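Local coordinates for probable zinc protease PqqL (Escherichia coli, PDB 6OFT), which probably acts as a periplasmic zinc-dependent endopeptidase of the M16 family, this chain being the first half of the protein, at residues K444-P448 and A449-A453; K456-N460 and K461-A465. All coordinates share one frame; numbering follows the deposited sequence.

Contact 1 of 2, residues K444-P448 and A449-A453; sequences KALSP and AAILA
Ile451 and Ala450, in the first turn of helix 448-459, meet Leu446 of the incoming loop through apolar side chains. Leu446 CB lies 3.7 Å from Ile451 CG1 and 4.2 Å from Ala450 CB, and it is the root of the leucine that does the touching, although its CD2 also lies near the peptide joining Ala450 to Ile451. Ile451 turns CG1 to the loop because that branch is anti to its carbonyl carbon (chi1 -71°), leaving CG2 anti to the backbone N.

The polar part is backbone only. Ser447 O accepts from Ile451 N at 3.2 Å, with an N-H...O angle of 157° and the donor nearly in line with the C=O bond. The amide of Ala450 reaches the same oxygen in a weak, bent bond. The next rung is Leu452 N to Pro448 O at 3.3 Å. Ser447 sits at the N-cap position, right before the helix, but its side chain makes no capping bond. Pro448, the first helical residue, has no amide hydrogen to offer.

Around this helix start, Phe244 of strand 242-248 and Trp432 of strand 430-436 touch Ile451 and Leu452, Gln434 NE2 bonds to Leu446 O, and helix 331-348 receives Leu446 on Ala335 and Ile451 on Met339.

Contact 2 of 2, residues K456-N460 and K461-A465; sequences KEYAN and KKLAA
Lys461 lies alongside Tyr458 just beyond the end of helix 448-459. Its amide N donates to Tyr458 O at 3.2 Å, with an N-H...O angle of 155°; the donor stands above the carbonyl plane, 71° out of it, and approaches at a C=O...N angle of 109°. Just before this i+3 bond, Asn460 N bonds to Lys456 O at 3.1 Å, four residues back. Beyond it, Leu463 N has Gln347 OE1 as partner besides a weak bond to Lys461 O, and Leu463 O accepts from His348 NE2.

Among the side chains, Tyr458 and Lys461 run side by side and point the same way. The lysine is extended beyond CG, which carries NZ to 3.8 Å from Tyr458 CE1, obliquely to the ring. Glu457 OE2 is 4.4 Å from Lys461 NZ, beyond a salt bridge, so any attraction is probably modest. Leu463 CD1 comes to the ring edge, 4.2 Å from Tyr458 CD1, and also packs on Tyr458 O. The phenol oxygen is satisfied elsewhere, by Asn336 OD1 on helix 331-348, whose Met339, Ala340 and Ala343 touch the ring.

These features describe a helix C-terminus: an i+3 amide bond is made at the helix end, Asn460 leaves the helix, and the extended tail that follows is fixed by an apolar contact back to the last turn and by polar side chains of helix 331-348.

In the fold
Both contacts are local and lie at the two ends of one element, helix 448-459, near the C terminus of this first half of the protein. Following the chain, strand 430-436 leads into helix 439-444; contact 1 then closes the short loop into helix 448-459, and contact 2 turns the chain out of that helix into the tail. They come in series, neither nesting nor crossing, with centres about 18 Å apart and far from the predicted zinc site. Helix 331-348 is the shared neighbour, reached from both ends of helix 448-459. Contact 1 additionally borders the five-stranded sheet through strands 242-248 and 430-436.

Contact 1 of 2, residues K444-P448 and A449-A453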
ATOM      1  N   LYS A 444      32.794  -7.972  -1.839  1.00 36.56           N
ATOM      2  CA  LYS A 444      32.261  -9.130  -2.571  1.00 35.97           C
ATOM      3  C   LYS A 444      31.134  -8.787  -3.557  1.00 38.00           C
ATOM      4  O   LYS A 444      30.887  -9.566  -4.481  1.00 36.09           O
ATOM      5  CB  LYS A 444      31.837 -10.250  -1.606  1.00 38.17           C
ATOM      6  CG  LYS A 444      33.039 -11.117  -1.219  1.00 46.73           C
ATOM      7  CD  LYS A 444      32.736 -12.129  -0.138  1.00 55.75           C
ATOM      8  CE  LYS A 444      33.947 -12.962   0.205  1.00 69.25           C
ATOM      9  NZ  LYS A 444      33.615 -14.024   1.189  1.00 78.40           N
ATOM     10  N   ALA A 445      30.479  -7.614  -3.389  1.00 34.35           N
ATOM     11  CA  ALA A 445      29.398  -7.166  -4.271  1.00 32.90           C
ATOM     12  C   ALA A 445      29.862  -7.085  -5.732  1.00 35.72           C
ATOM     13  O   ALA A 445      30.985  -6.657  -6.007  1.00 35.26           O
ATOM     14  CB  ALA A 445      28.853  -5.821  -3.804  1.00 33.33           C
ATOM     15  N   LEU A 446      29.017  -7.550  -6.657  1.00 31.20           N
ATOM     16  CA  LEU A 446      29.353  -7.550  -8.076  1.00 30.97           C
ATOM     17  C   LEU A 446      29.197  -6.150  -8.653  1.00 33.25           C
ATOM     18  O   LEU A 446      28.212  -5.470  -8.360  1.00 32.14           O
ATOM     19  CB  LEU A 446      28.450  -8.535  -8.855  1.00 30.77           C
ATOM     20  CG  LEU A 446      28.803 -10.034  -8.850  1.00 35.88           C
ATOM     21  CD1 LEU A 446      28.512 -10.699  -7.489  1.00 35.68           C
ATOM     22  CD2 LEU A 446      27.985 -10.764  -9.899  1.00 37.45           C
ATOM     23  N   SER A 447      30.168  -5.718  -9.479  1.00 29.66           N
ATOM     24  CA  SER A 447      30.082  -4.434 -10.179  1.00 28.47           C
ATOM     25  C   SER A 447      29.129  -4.650 -11.392  1.00 29.04           C
ATOM     26  O   SER A 447      28.878  -5.807 -11.746  1.00 27.44           O
ATOM     27  CB  SER A 447      31.467  -3.998 -10.656  1.00 31.93           C
ATOM     28  OG  SER A 447      32.326  -3.739  -9.557  1.00 41.09           O
ATOM     29  N   PRO A 448      28.576  -3.592 -12.034  1.00 25.57           N
ATOM     30  CA  PRO A 448      27.616  -3.820 -13.145  1.00 24.75           C
ATOM     31  C   PRO A 448      28.097  -4.677 -14.326  1.00 30.04           C
ATOM     32  O   PRO A 448      27.270  -5.358 -14.944  1.00 28.43           O
ATOM     33  CB  PRO A 448      27.277  -2.402 -13.601  1.00 26.04           C
ATOM     34  CG  PRO A 448      27.513  -1.565 -12.395  1.00 29.67           C
ATOM     35  CD  PRO A 448      28.687  -2.152 -11.719  1.00 25.70           C
ATOM     36  N   ALA A 449      29.408  -4.631 -14.673  1.00 27.92           N
ATOM     37  CA  ALA A 449      29.915  -5.417 -15.800  1.00 28.69           C
ATOM     38  C   ALA A 449      29.903  -6.911 -15.467  1.00 32.89           C
ATOM     39  O   ALA A 449      29.577  -7.723 -16.331  1.00 32.51           O
ATOM     40  CB  ALA A 449      31.316  -4.967 -16.188  1.00 29.99           C
ATOM     41  N   ALA A 450      30.207  -7.254 -14.197  1.00 28.92           N
ATOM     42  CA  ALA A 450      30.226  -8.619 -13.688  1.00 28.09           C
ATOM     43  C   ALA A 450      28.818  -9.204 -13.663  1.00 29.93           C
ATOM     44  O   ALA A 450      28.654 -10.376 -13.995  1.00 29.81           O
ATOM     45  CB  ALA A 450      30.843  -8.655 -12.298  1.00 28.68           C
ATOM     46  N   ILE A 451      27.807  -8.393 -13.283  1.00 24.94           N
ATOM     47  CA  ILE A 451      26.398  -8.809 -13.224  1.00 23.09           C
ATOM     48  C   ILE A 451      25.954  -9.235 -14.624  1.00 27.16           C
ATOM     49  O   ILE A 451      25.409 -10.335 -14.796  1.00 25.80           O
ATOM     50  CB  ILE A 451      25.469  -7.684 -12.636  1.00 24.68           C
ATOM     51  CG1 ILE A 451      25.703  -7.480 -11.110  1.00 24.06           C
ATOM     52  CG2 ILE A 451      23.986  -7.981 -12.932  1.00 24.26           C
ATOM     53  CD1 ILE A 451      25.022  -6.260 -10.457  1.00 24.97           C
ATOM     54  N   LEU A 452      26.210  -8.393 -15.599  1.00 23.98           N
ATOM     55  CA  LEU A 452      25.788  -8.648 -16.999  1.00 24.34           C
ATOM     56  C   LEU A 452      26.635  -9.756 -17.631  1.00 29.72           C
ATOM     57  O   LEU A 452      26.088 -10.427 -18.462  1.00 30.71           O
ATOM     58  CB  LEU A 452      25.794  -7.353 -17.803  1.00 24.09           C
ATOM     59  CG  LEU A 452      24.834  -6.268 -17.325  1.00 27.44           C
ATOM     60  CD1 LEU A 452      24.626  -5.228 -18.392  1.00 27.57           C
ATOM     61  CD2 LEU A 452      23.500  -6.843 -16.883  1.00 28.04           C
ATOM     62  N   ALA A 453      27.893  -9.952 -17.241  1.00 27.21           N
ATOM     63  CA  ALA A 453      28.684 -11.059 -17.802  1.00 27.45           C
ATOM     64  C   ALA A 453      28.120 -12.383 -17.270  1.00 31.47           C
ATOM     65  O   ALA A 453      28.128 -13.390 -17.981  1.00 31.89           O
ATOM     66  CB  ALA A 453      30.154 -10.922 -17.424  1.00 28.68           C
TER

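Contact 2 of 2, residues K456-N460 and K461-A465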
ATOM      1  N   LYS A 456      24.926 -13.078 -19.291  1.00 30.35           N
ATOM      2  CA  LYS A 456      25.278 -13.587 -20.625  1.00 30.84           C
ATOM      3  C   LYS A 456      25.714 -15.061 -20.540  1.00 34.82           C
ATOM      4  O   LYS A 456      25.340 -15.865 -21.396  1.00 34.22           O
ATOM      5  CB  LYS A 456      26.389 -12.717 -21.248  1.00 33.81           C
ATOM      6  CG  LYS A 456      26.719 -13.078 -22.698  1.00 41.02           C
ATOM      7  CD  LYS A 456      28.078 -12.544 -23.116  1.00 44.37           C
ATOM      8  CE  LYS A 456      28.318 -12.781 -24.586  1.00 58.97           C
ATOM      9  NZ  LYS A 456      29.738 -12.543 -24.961  1.00 71.61           N
ATOM     10  N   GLU A 457      26.519 -15.400 -19.519  1.00 32.39           N
ATOM     11  CA  GLU A 457      26.997 -16.758 -19.236  1.00 33.26           C
ATOM     12  C   GLU A 457      25.785 -17.704 -19.125  1.00 36.06           C
ATOM     13  O   GLU A 457      25.749 -18.717 -19.821  1.00 35.99           O
ATOM     14  CB  GLU A 457      27.795 -16.754 -17.917  1.00 35.10           C
ATOM     15  CG  GLU A 457      28.401 -18.083 -17.507  1.00 47.75           C
ATOM     16  CD  GLU A 457      29.134 -18.028 -16.179  1.00 76.65           C
ATOM     17  OE1 GLU A 457      30.146 -17.295 -16.087  1.00 68.93           O
ATOM     18  OE2 GLU A 457      28.698 -18.719 -15.229  1.00 74.19           O
ATOM     19  N   TYR A 458      24.791 -17.342 -18.286  1.00 31.32           N
ATOM     20  CA  TYR A 458      23.572 -18.128 -18.083  1.00 31.46           C
ATOM     21  C   TYR A 458      22.657 -18.157 -19.315  1.00 36.23           C
ATOM     22  O   TYR A 458      22.099 -19.214 -19.615  1.00 36.14           O
ATOM     23  CB  TYR A 458      22.817 -17.685 -16.825  1.00 31.33           C
ATOM     24  CG  TYR A 458      23.400 -18.289 -15.565  1.00 32.72           C
ATOM     25  CD1 TYR A 458      23.163 -19.622 -15.233  1.00 34.21           C
ATOM     26  CD2 TYR A 458      24.203 -17.536 -14.714  1.00 33.41           C
ATOM     27  CE1 TYR A 458      23.707 -20.187 -14.081  1.00 34.53           C
ATOM     28  CE2 TYR A 458      24.758 -18.094 -13.561  1.00 34.59           C
ATOM     29  CZ  TYR A 458      24.503 -19.421 -13.246  1.00 40.85           C
ATOM     30  OH  TYR A 458      25.037 -19.984 -12.108  1.00 38.66           O
ATOM     31  N   ALA A 459      22.558 -17.031 -20.056  1.00 32.62           N
ATOM     32  CA  ALA A 459      21.737 -16.934 -21.267  1.00 32.82           C
ATOM     33  C   ALA A 459      22.213 -17.866 -22.387  1.00 39.76           C
ATOM     34  O   ALA A 459      21.388 -18.328 -23.180  1.00 38.73           O
ATOM     35  CB  ALA A 459      21.706 -15.503 -21.770  1.00 33.06           C
ATOM     36  N   ASN A 460      23.543 -18.108 -22.465  1.00 38.82           N
ATOM     37  CA  ASN A 460      24.192 -18.959 -23.472  1.00 40.04           C
ATOM     38  C   ASN A 460      24.387 -20.413 -23.013  1.00 45.01           C
ATOM     39  O   ASN A 460      24.966 -21.209 -23.751  1.00 45.69           O
ATOM     40  CB  ASN A 460      25.521 -18.338 -23.957  1.00 40.51           C
ATOM     41  CG  ASN A 460      25.411 -16.943 -24.542  1.00 63.27           C
ATOM     42  OD1 ASN A 460      26.339 -16.141 -24.439  1.00 62.96           O
ATOM     43  ND2 ASN A 460      24.292 -16.614 -25.176  1.00 55.02           N
ATOM     44  N   LYS A 461      23.905 -20.752 -21.803  1.00 41.29           N
ATOM     45  CA  LYS A 461      23.951 -22.113 -21.260  1.00 41.72           C
ATOM     46  C   LYS A 461      22.687 -22.849 -21.705  1.00 47.04           C
ATOM     47  O   LYS A 461      21.623 -22.233 -21.810  1.00 46.58           O
ATOM     48  CB  LYS A 461      23.963 -22.093 -19.720  1.00 43.14           C
ATOM     49  CG  LYS A 461      25.340 -22.100 -19.082  1.00 50.54           C
ATOM     50  CD  LYS A 461      25.224 -22.339 -17.586  1.00 56.74           C
ATOM     51  CE  LYS A 461      26.483 -21.977 -16.838  1.00 67.99           C
ATOM     52  NZ  LYS A 461      26.450 -22.467 -15.433  1.00 74.80           N
ATOM     53  N   LYS A 462      22.798 -24.162 -21.950  1.00 44.93           N
ATOM     54  CA  LYS A 462      21.657 -25.006 -22.285  1.00 45.02           C
ATOM     55  C   LYS A 462      21.207 -25.590 -20.943  1.00 48.59           C
ATOM     56  O   LYS A 462      21.621 -26.692 -20.571  1.00 49.49           O
ATOM     57  CB  LYS A 462      22.045 -26.104 -23.294  1.00 49.13           C
ATOM     58  CG  LYS A 462      22.237 -25.597 -24.720  1.00 67.49           C
ATOM     59  CD  LYS A 462      22.861 -26.666 -25.609  1.00 81.60           C
ATOM     60  CE  LYS A 462      23.302 -26.118 -26.945  1.00 95.76           C
ATOM     61  NZ  LYS A 462      23.844 -27.184 -27.830  1.00107.54           N
ATOM     62  N   LEU A 463      20.435 -24.791 -20.173  1.00 43.39           N
ATOM     63  CA  LEU A 463      19.945 -25.160 -18.843  1.00 42.83           C
ATOM     64  C   LEU A 463      18.785 -26.138 -18.933  1.00 47.89           C
ATOM     65  O   LEU A 463      18.000 -26.076 -19.887  1.00 46.85           O
ATOM     66  CB  LEU A 463      19.549 -23.919 -18.015  1.00 42.03           C
ATOM     67  CG  LEU A 463      20.680 -22.952 -17.631  1.00 45.84           C
ATOM     68  CD1 LEU A 463      20.157 -21.541 -17.492  1.00 44.85           C
ATOM     69  CD2 LEU A 463      21.363 -23.377 -16.344  1.00 47.22           C
ATOM     70  N   ALA A 464      18.691 -27.049 -17.944  1.00 45.70           N
ATOM     71  CA  ALA A 464      17.665 -28.093 -17.877  1.00 45.70           C
ATOM     72  C   ALA A 464      16.342 -27.592 -17.309  1.00 49.80           C
ATOM     73  O   ALA A 464      16.326 -26.730 -16.417  1.00 48.54           O
ATOM     74  CB  ALA A 464      18.172 -29.274 -17.062  1.00 47.09           C
ATOM     75  N   ALA A 465      15.228 -28.147 -17.836  1.00 46.65           N
ATOM     76  CA  ALA A 465      13.870 -27.817 -17.422  1.00 46.02           C
ATOM     77  C   ALA A 465      13.642 -28.283 -16.003  1.00 49.99           C
ATOM     78  O   ALA A 465      14.087 -29.370 -15.627  1.00 50.93           O
ATOM     79  CB  ALA A 465      12.859 -28.473 -18.349  1.00 46.98           C
TER